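PDB 2VQY: Aac(6')-ib, which probably transfers the acetyl group of acetyl-CoA to the 6'-amino group of aminoglycosides such as kanamycin B, and so confers resistance to these antibiotics. Local coordinates for residues 40-45 with 120-125; 76-81 with 92-97. The protein carries 2 engineered substitutions. All coordinates share one frame; numbering follows the deposited sequence.

Contact 1: residues 40-45 with 120-125; sequences YEWLNR and LLANAS. With ACO (acetyl coenzyme *a), chain B.
Ala122 meets Trp42 with a single methyl group, which lies over the indole just beyond the strand end, where helix 36-43 packs against it. Its CB lies 3.4 Å from the centroid of the five-membered ring, only 17° off the ring normal, so this is a CH-pi contact over the indole face. Trp42 turns its ring into that position with CG beside the backbone N (chi1 -69°). Leu120 extends the same apolar seam: its CD2 touches CD2 of Leu43 at 3.7 Å, the two side chains crossing at about a right angle, while its CD1 approaches CE3 of Trp42 more loosely, at 4.3 Å. All four residues are buried, and this is the tight half of the contact.

Toward solvent polar links take over. The extended chain of Arg45 brings NH1 to the carbonyl of Ala122, with 2.8 Å from NH1 to O; the oxygen lies in the guanidinium plane, but the nitrogen stands well above the carbonyl plane. A second, weak bond joins Arg45 NH1 to Asn123 OD1 at 3.1 Å, whereas ND2 of Asn123 is engaged with Gln126. NH2 of Arg45 forms a salt bridge with OE2 of Glu41, and CD1 of Trp42 lies against one guanidinium face, toward its rim; together these probably limit the group's rotation.

Between Leu120 and Ala122, Leu121 points away from helix 36-43, and its N gives a 2.8 Å hydrogen bond to O9P of acetyl-CoA, as expected of the cofactor-binding strand of a GNAT fold. The contact thus sets helix 36-43 and the loop after it against strand 114-121 and the turn that follows, with Ile48 of helix 46-49 touching Trp42, Leu43 and Leu120, and Pro89 and Tyr92 of strand 88-97 packing on the indole.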
loop_
_atom_site.group_PDB
_atom_site.type_symbol
_atom_site.label_atom_id
_atom_site.label_comp_id
_atom_site.label_asym_id
_atom_site.label_seq_id
_atom_site.Cartn_x
_atom_site.Cartn_y
_atom_site.Cartn_z
ATOM N N TYR A 40 13.351 3.327 8.210
ATOM C CA TYR A 40 13.525 4.573 8.935
ATOM C C TYR A 40 14.170 5.652 8.053
ATOM O O TYR A 40 13.643 6.763 7.945
ATOM C CB TYR A 40 14.352 4.323 10.201
ATOM C CG TYR A 40 15.007 5.570 10.766
ATOM C CD1 TYR A 40 14.234 6.585 11.329
ATOM C CD2 TYR A 40 16.401 5.726 10.732
ATOM C CE1 TYR A 40 14.845 7.746 11.857
ATOM C CE2 TYR A 40 17.023 6.872 11.257
ATOM C CZ TYR A 40 16.252 7.868 11.810
ATOM O OH TYR A 40 16.847 8.989 12.328
ATOM N N GLU A 41 15.290 5.307 7.407
ATOM C CA GLU A 41 15.921 6.209 6.454
ATOM C C GLU A 41 14.920 6.700 5.387
ATOM O O GLU A 41 14.816 7.917 5.117
ATOM C CB GLU A 41 17.141 5.562 5.795
ATOM C CG GLU A 41 17.778 6.532 4.808
ATOM C CD GLU A 41 19.068 6.019 4.185
ATOM O OE1 GLU A 41 19.535 4.920 4.529
ATOM O OE2 GLU A 41 19.601 6.764 3.344
ATOM N N TRP A 42 14.206 5.753 4.779
ATOM C CA TRP A 42 13.223 6.079 3.729
ATOM C C TRP A 42 12.143 7.036 4.198
ATOM O O TRP A 42 11.864 8.049 3.527
ATOM C CB TRP A 42 12.582 4.796 3.196
ATOM C CG TRP A 42 13.505 3.890 2.399
ATOM C CD1 TRP A 42 14.807 4.133 2.001
ATOM C CD2 TRP A 42 13.159 2.609 1.895
ATOM N NE1 TRP A 42 15.285 3.058 1.287
ATOM C CE2 TRP A 42 14.281 2.113 1.191
ATOM C CE3 TRP A 42 11.986 1.823 1.961
ATOM C CZ2 TRP A 42 14.276 0.856 0.568
ATOM C CZ3 TRP A 42 11.977 0.582 1.334
ATOM C CH2 TRP A 42 13.103 0.118 0.632
ATOM N N LEU A 43 11.555 6.741 5.359
ATOM C CA LEU A 43 10.423 7.506 5.931
ATOM C C LEU A 43 10.775 8.944 6.294
ATOM O O LEU A 43 9.901 9.760 6.564
ATOM C CB LEU A 43 9.825 6.776 7.146
ATOM C CG LEU A 43 9.125 5.444 6.824
ATOM C CD1 LEU A 43 8.558 4.815 8.088
ATOM C CD2 LEU A 43 7.995 5.655 5.784
ATOM N N ASN A 44 12.074 9.235 6.295
ATOM C CA ASN A 44 12.575 10.574 6.515
ATOM C C ASN A 44 13.088 11.273 5.257
ATOM O O ASN A 44 13.685 12.365 5.340
ATOM C CB ASN A 44 13.622 10.557 7.632
ATOM C CG ASN A 44 12.991 10.400 8.989
ATOM O OD1 ASN A 44 12.422 11.351 9.525
ATOM N ND2 ASN A 44 13.051 9.181 9.547
ATOM N N ARG A 45 12.860 10.667 4.095
ATOM C CA ARG A 45 13.198 11.344 2.840
ATOM C C ARG A 45 12.085 12.312 2.488
ATOM O O ARG A 45 10.909 12.030 2.719
ATOM C CB ARG A 45 13.483 10.350 1.724
ATOM C CG ARG A 45 14.713 9.514 2.019
ATOM C CD ARG A 45 15.061 8.601 0.896
ATOM N NE ARG A 45 16.289 7.882 1.193
ATOM C CZ ARG A 45 16.737 6.835 0.526
ATOM N NH1 ARG A 45 16.059 6.324 -0.500
ATOM N NH2 ARG A 45 17.890 6.290 0.898
ATOM N N LEU A 120 5.049 3.093 -1.037
ATOM C CA LEU A 120 5.932 4.229 -1.296
ATOM C C LEU A 120 7.146 3.737 -2.081
ATOM O O LEU A 120 7.556 2.574 -1.949
ATOM C CB LEU A 120 6.349 4.916 0.018
ATOM C CG LEU A 120 7.177 4.100 1.006
ATOM C CD1 LEU A 120 8.704 4.273 0.679
ATOM C CD2 LEU A 120 6.869 4.507 2.455
ATOM N N LEU A 121 7.694 4.619 -2.898
ATOM C CA LEU A 121 8.955 4.353 -3.589
ATOM C C LEU A 121 10.068 5.109 -2.849
ATOM O O LEU A 121 9.950 6.306 -2.570
ATOM C CB LEU A 121 8.878 4.789 -5.050
ATOM C CG LEU A 121 7.930 4.040 -6.007
ATOM C CD1 LEU A 121 7.972 4.740 -7.398
ATOM C CD2 LEU A 121 8.298 2.575 -6.095
ATOM N N ALA A 122 11.138 4.377 -2.550
ATOM C CA ALA A 122 12.248 4.852 -1.727
ATOM C C ALA A 122 13.051 6.025 -2.321
ATOM O O ALA A 122 13.515 6.885 -1.585
ATOM C CB ALA A 122 13.181 3.687 -1.474
ATOM N N ASN A 123 13.206 6.028 -3.648
ATOM C CA ASN A 123 14.138 6.925 -4.352
ATOM C C ASN A 123 13.429 8.009 -5.154
ATOM O O ASN A 123 12.637 7.721 -6.054
ATOM C CB ASN A 123 15.071 6.102 -5.257
ATOM C CG ASN A 123 15.877 5.082 -4.478
ATOM O OD1 ASN A 123 16.445 5.409 -3.447
ATOM N ND2 ASN A 123 15.898 3.841 -4.945
ATOM N N ALA A 124 13.724 9.256 -4.797
ATOM C CA ALA A 124 13.162 10.435 -5.465
ATOM C C ALA A 124 13.354 10.367 -6.970
ATOM O O ALA A 124 12.441 10.683 -7.735
ATOM C CB ALA A 124 13.798 11.718 -4.904
ATOM N N SER A 125 14.530 9.911 -7.387
ATOM C CA SER A 125 14.897 9.797 -8.808
ATOM C C SER A 125 14.075 8.770 -9.606
ATOM O O SER A 125 14.069 8.783 -10.841
ATOM C CB SER A 125 16.396 9.468 -8.937
ATOM O OG SER A 125 16.697 8.197 -8.382
HETATM N N1A ACO B . -2.394 15.203 -11.793
HETATM C C2A ACO B . -2.683 14.151 -12.561
HETATM N N3A ACO B . -1.785 13.191 -12.760
HETATM C C4A ACO B . -0.562 13.258 -12.179
HETATM C C5A ACO B . -0.231 14.326 -11.367
HETATM C C6A ACO B . -1.186 15.322 -11.183
HETATM N N6A ACO B . -0.910 16.379 -10.411
HETATM N N7A ACO B . 1.012 14.137 -10.935
HETATM C C8A ACO B . 1.465 12.995 -11.463
HETATM N N9A ACO B . 0.504 12.464 -12.221
HETATM C C1B ACO B . 0.525 11.185 -12.991
HETATM C C2B ACO B . 1.735 10.892 -13.859
HETATM O O2B ACO B . 1.654 11.644 -15.075
HETATM C C3B ACO B . 1.509 9.406 -14.118
HETATM O O3B ACO B . 0.424 9.210 -15.039
HETATM P P3B ACO B . 0.635 9.044 -16.641
HETATM O O7A ACO B . -0.876 8.971 -17.214
HETATM O O8A ACO B . 1.287 7.595 -16.822
HETATM O O9A ACO B . 1.436 10.169 -17.200
HETATM C C4B ACO B . 0.966 8.906 -12.767
HETATM O O4B ACO B . 0.523 10.088 -12.057
HETATM C C5B ACO B . 1.901 8.164 -11.792
HETATM O O5B ACO B . 2.182 6.837 -12.241
HETATM P P1A ACO B . 3.603 6.161 -11.875
HETATM O O1A ACO B . 3.461 4.676 -12.016
HETATM O O2A ACO B . 4.751 6.839 -12.548
HETATM O O3A ACO B . 3.679 6.530 -10.351
HETATM P P2A ACO B . 5.002 6.405 -9.432
HETATM O O4A ACO B . 5.959 5.469 -10.015
HETATM O O5A ACO B . 5.438 7.783 -9.019
HETATM O O6A ACO B . 4.301 5.706 -8.126
HETATM C CBP ACO B . 3.677 6.386 -5.840
HETATM C CCP ACO B . 3.243 6.323 -7.324
HETATM C CDP ACO B . 2.511 7.044 -5.028
HETATM C CEP ACO B . 3.922 4.944 -5.346
HETATM C CAP ACO B . 4.974 7.266 -5.735
HETATM O OAP ACO B . 4.820 8.508 -6.483
HETATM C C9P ACO B . 5.399 7.526 -4.264
HETATM O O9P ACO B . 5.949 6.629 -3.607
HETATM N N8P ACO B . 5.118 8.758 -3.800
HETATM C C7P ACO B . 5.423 9.250 -2.447
HETATM C C6P ACO B . 4.746 8.386 -1.350
HETATM C C5P ACO B . 3.216 8.317 -1.499
HETATM O O5P ACO B . 2.605 9.221 -2.067
HETATM N N4P ACO B . 2.673 7.190 -0.989
HETATM C C3P ACO B . 1.383 6.807 -0.926
HETATM C C2P ACO B . 0.303 7.459 -1.472
HETATM S S1P ACO B . -1.411 6.900 -1.038
HETATM C C ACO B . -1.454 5.230 -0.442
HETATM O O ACO B . -0.441 4.518 -0.308
HETATM C CH3 ACO B . -2.902 4.759 -0.132
#

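Contact 2: residues 76-81 with 92-97; sequences ESVTPY and YAQSYV. With PAR (paromomycin), chain C.
Thr79 and Ser95 form one hydrogen-bonded pair of an antiparallel hairpin, and Tyr81 with Ala93 forms the next; both are closed by reciprocal backbone N-H to O bonds. Val78 with Tyr96 and Pro80 with Gln94 are the non-hydrogen-bonded pairs, and their side chains emerge on the opposite face of the sheet. On the face of Thr79, Tyr81, Ala93 and Ser95, the hydroxyls of Tyr81 and Ser95 share a short hydrogen bond, 2.7 Å from OH to OG, with OG at the edge of the ring.

Gln94, on the other face, illustrates how a strand residue can build a binding site. Its CB lies 3.4 Å from Thr79 O and also touches CG1 of Val78. CG stands between the backbone N and the carbonyl carbon (chi1 59°), and from there the chain runs extended toward paromomycin. CD again packs against CG1 of Val78. At the tip, OE1 accepts two hydrogen bonds: one from Tyr92 OH at 2.8 Å, in the carbonyl plane and on a lone pair, and one from paromomycin O53 at 2.6 Å. NE2 donates to O52 of the drug, 3.1 Å away, weakly to O53, and to OD2 of Asp118 on the adjoining strand.

Farther along the drug, Glu76 OE1 accepts a bond from paromomycin O23 at 2.7 Å and both its carboxylate oxygens take weak ones from N24; elsewhere N12 sits over one face of the Tyr96 ring. Such carboxylate and amide acceptors are well suited to an amine-rich, probably cationic aminoglycoside, and the tyrosine and aspartate bonds should fix which way the Gln94 amide faces.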
loop_
_atom_site.group_PDB
_atom_site.type_symbol
_atom_site.label_atom_id
_atom_site.label_comp_id
_atom_site.label_asym_id
_atom_site.label_seq_id
_atom_site.Cartn_x
_atom_site.Cartn_y
_atom_site.Cartn_z
ATOM N N GLU A 76 -2.591 -5.025 14.037
ATOM C CA GLU A 76 -3.631 -4.286 13.323
ATOM C C GLU A 76 -3.933 -4.908 11.954
ATOM O O GLU A 76 -4.420 -4.232 11.056
ATOM C CB GLU A 76 -3.325 -2.775 13.196
ATOM C CG GLU A 76 -3.770 -1.952 14.441
ATOM C CD GLU A 76 -3.563 -0.443 14.300
ATOM O OE1 GLU A 76 -3.002 0.045 13.266
ATOM O OE2 GLU A 76 -3.961 0.267 15.264
ATOM N N SER A 77 -3.609 -6.195 11.806
ATOM C CA SER A 77 -3.847 -6.932 10.554
ATOM C C SER A 77 -3.119 -6.300 9.358
ATOM O O SER A 77 -3.611 -6.326 8.222
ATOM C CB SER A 77 -5.348 -7.076 10.264
ATOM O OG SER A 77 -6.007 -7.809 11.278
ATOM N N VAL A 78 -1.920 -5.781 9.602
ATOM C CA VAL A 78 -1.096 -5.221 8.545
ATOM C C VAL A 78 0.107 -6.129 8.269
ATOM O O VAL A 78 0.830 -6.520 9.211
ATOM C CB VAL A 78 -0.572 -3.779 8.934
ATOM C CG1 VAL A 78 0.385 -3.223 7.883
ATOM C CG2 VAL A 78 -1.732 -2.803 9.166
ATOM N N THR A 79 0.343 -6.394 6.985
ATOM C CA THR A 79 1.532 -7.105 6.501
ATOM C C THR A 79 2.449 -6.175 5.719
ATOM O O THR A 79 2.021 -5.587 4.698
ATOM C CB THR A 79 1.117 -8.326 5.605
ATOM O OG1 THR A 79 0.222 -9.165 6.349
ATOM C CG2 THR A 79 2.333 -9.115 5.150
ATOM N N PRO A 80 3.697 -5.997 6.199
ATOM C CA PRO A 80 4.665 -5.159 5.466
ATOM C C PRO A 80 5.505 -5.932 4.439
ATOM O O PRO A 80 5.921 -7.095 4.698
ATOM C CB PRO A 80 5.561 -4.635 6.595
ATOM C CG PRO A 80 5.672 -5.851 7.527
ATOM C CD PRO A 80 4.243 -6.450 7.505
ATOM N N TYR A 81 5.789 -5.272 3.311
ATOM C CA TYR A 81 6.591 -5.828 2.222
ATOM C C TYR A 81 7.725 -4.875 1.825
ATOM O O TYR A 81 7.598 -3.650 1.955
ATOM C CB TYR A 81 5.740 -6.058 0.940
ATOM C CG TYR A 81 4.449 -6.799 1.163
ATOM C CD1 TYR A 81 4.430 -8.201 1.195
ATOM C CD2 TYR A 81 3.242 -6.107 1.360
ATOM C CE1 TYR A 81 3.239 -8.905 1.410
ATOM C CE2 TYR A 81 2.034 -6.793 1.606
ATOM C CZ TYR A 81 2.051 -8.202 1.645
ATOM O OH TYR A 81 0.895 -8.892 1.847
ATOM N N TYR A 92 8.504 0.383 -0.135
ATOM C CA TYR A 92 7.831 -0.285 0.965
ATOM C C TYR A 92 6.374 -0.370 0.589
ATOM O O TYR A 92 5.828 0.569 0.021
ATOM C CB TYR A 92 7.987 0.523 2.265
ATOM C CG TYR A 92 7.054 0.082 3.378
ATOM C CD1 TYR A 92 7.428 -0.960 4.246
ATOM C CD2 TYR A 92 5.801 0.688 3.558
ATOM C CE1 TYR A 92 6.583 -1.379 5.282
ATOM C CE2 TYR A 92 4.922 0.264 4.608
ATOM C CZ TYR A 92 5.348 -0.779 5.457
ATOM O OH TYR A 92 4.571 -1.207 6.464
ATOM N N ALA A 93 5.737 -1.494 0.900
ATOM C CA ALA A 93 4.285 -1.568 0.723
ATOM C C ALA A 93 3.704 -2.294 1.923
ATOM O O ALA A 93 4.424 -2.982 2.674
ATOM C CB ALA A 93 3.951 -2.287 -0.562
ATOM N N GLN A 94 2.402 -2.174 2.101
ATOM C CA GLN A 94 1.732 -2.955 3.124
ATOM C C GLN A 94 0.327 -3.289 2.654
ATOM O O GLN A 94 -0.306 -2.518 1.864
ATOM C CB GLN A 94 1.698 -2.212 4.482
ATOM C CG GLN A 94 0.975 -0.822 4.438
ATOM C CD GLN A 94 1.012 -0.084 5.777
ATOM O OE1 GLN A 94 2.021 -0.124 6.508
ATOM N NE2 GLN A 94 -0.063 0.629 6.082
ATOM N N SER A 95 -0.141 -4.472 3.060
ATOM C CA SER A 95 -1.552 -4.799 2.853
ATOM C C SER A 95 -2.182 -4.986 4.208
ATOM O O SER A 95 -1.481 -5.289 5.191
ATOM C CB SER A 95 -1.738 -6.055 1.994
ATOM O OG SER A 95 -1.116 -7.199 2.603
ATOM N N TYR A 96 -3.497 -4.818 4.282
ATOM C CA TYR A 96 -4.207 -4.974 5.544
ATOM C C TYR A 96 -5.599 -5.552 5.344
ATOM O O TYR A 96 -6.205 -5.410 4.268
ATOM C CB TYR A 96 -4.252 -3.634 6.363
ATOM C CG TYR A 96 -4.923 -2.516 5.614
ATOM C CD1 TYR A 96 -6.311 -2.399 5.640
ATOM C CD2 TYR A 96 -4.179 -1.570 4.885
ATOM C CE1 TYR A 96 -6.969 -1.384 4.931
ATOM C CE2 TYR A 96 -4.848 -0.524 4.161
ATOM C CZ TYR A 96 -6.221 -0.459 4.208
ATOM O OH TYR A 96 -6.912 0.503 3.522
ATOM N N VAL A 97 -6.073 -6.253 6.369
ATOM C CA VAL A 97 -7.468 -6.713 6.383
ATOM C C VAL A 97 -8.321 -5.546 6.887
ATOM O O VAL A 97 -8.214 -5.146 8.042
ATOM C CB VAL A 97 -7.638 -7.977 7.284
ATOM C CG1 VAL A 97 -9.153 -8.397 7.315
ATOM C CG2 VAL A 97 -6.707 -9.130 6.788
HETATM C C11 PAR C . -0.557 4.592 6.367
HETATM O O11 PAR C . -1.950 4.706 6.716
HETATM C C21 PAR C . 0.329 5.575 7.161
HETATM N N21 PAR C . 0.038 5.407 8.585
HETATM C C31 PAR C . -0.002 7.022 6.707
HETATM O O31 PAR C . 0.764 8.001 7.456
HETATM C C41 PAR C . 0.178 7.157 5.177
HETATM O O41 PAR C . -0.173 8.480 4.698
HETATM C C51 PAR C . -0.694 6.084 4.440
HETATM O O51 PAR C . -0.439 4.717 4.995
HETATM C C61 PAR C . -0.367 5.991 2.944
HETATM O O61 PAR C . -1.518 5.498 2.221
HETATM C C12 PAR C . -5.200 2.112 7.256
HETATM N N12 PAR C . -6.112 0.952 7.237
HETATM C C22 PAR C . -5.010 2.703 5.834
HETATM C C32 PAR C . -4.091 3.928 5.974
HETATM N N32 PAR C . -3.948 4.582 4.642
HETATM C C42 PAR C . -2.693 3.473 6.522
HETATM C C52 PAR C . -2.843 2.831 7.930
HETATM O O52 PAR C . -1.565 2.232 8.304
HETATM C C62 PAR C . -3.826 1.649 7.791
HETATM O O62 PAR C . -3.948 1.081 9.091
HETATM C C13 PAR C . -1.256 2.349 9.722
HETATM C C23 PAR C . -0.889 0.941 10.246
HETATM O O23 PAR C . -2.009 0.291 10.821
HETATM C C33 PAR C . 0.160 1.289 11.329
HETATM O O33 PAR C . -0.560 1.912 12.438
HETATM C C43 PAR C . 0.960 2.382 10.613
HETATM O O43 PAR C . 0.026 3.065 9.711
HETATM C C53 PAR C . 2.081 1.768 9.737
HETATM O O53 PAR C . 1.499 0.726 8.923
HETATM C C14 PAR C . 0.301 2.340 13.505
HETATM C C24 PAR C . -0.313 1.881 14.842
HETATM N N24 PAR C . -1.724 2.338 14.922
HETATM C C34 PAR C . 0.512 2.470 16.015
HETATM O O34 PAR C . 1.787 1.800 16.076
HETATM C C44 PAR C . 0.716 3.995 15.873
HETATM O O44 PAR C . -0.542 4.676 16.020
HETATM C C54 PAR C . 1.278 4.334 14.489
HETATM O O54 PAR C . 0.335 3.798 13.482
HETATM C C64 PAR C . 1.509 5.856 14.393
HETATM N N64 PAR C . 1.239 6.313 13.027
#

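In the fold
From the N terminus, the chain lays down edge strand 26-30, turns through helix 36-43 and three further short helices, and then returns to the sheet as hairpin 78-85/88-97. Contact 2 joins the arms of that hairpin, closing a short loop of ten residues. The chain continues into strand 114-121, whose end returns to helix 36-43 in contact 1 and completes a loop of 74 residues that encloses the hairpin entirely. Although their centres are about 18 Å apart, the contacts meet at Tyr92, whose O probably accepts a hydrogen bond from Leu120 N. Contact 1 ties helix 36-43 to strand 114-121 and touches acetyl-CoA; contact 2 joins two strands of the same sheet and touches the antibiotic.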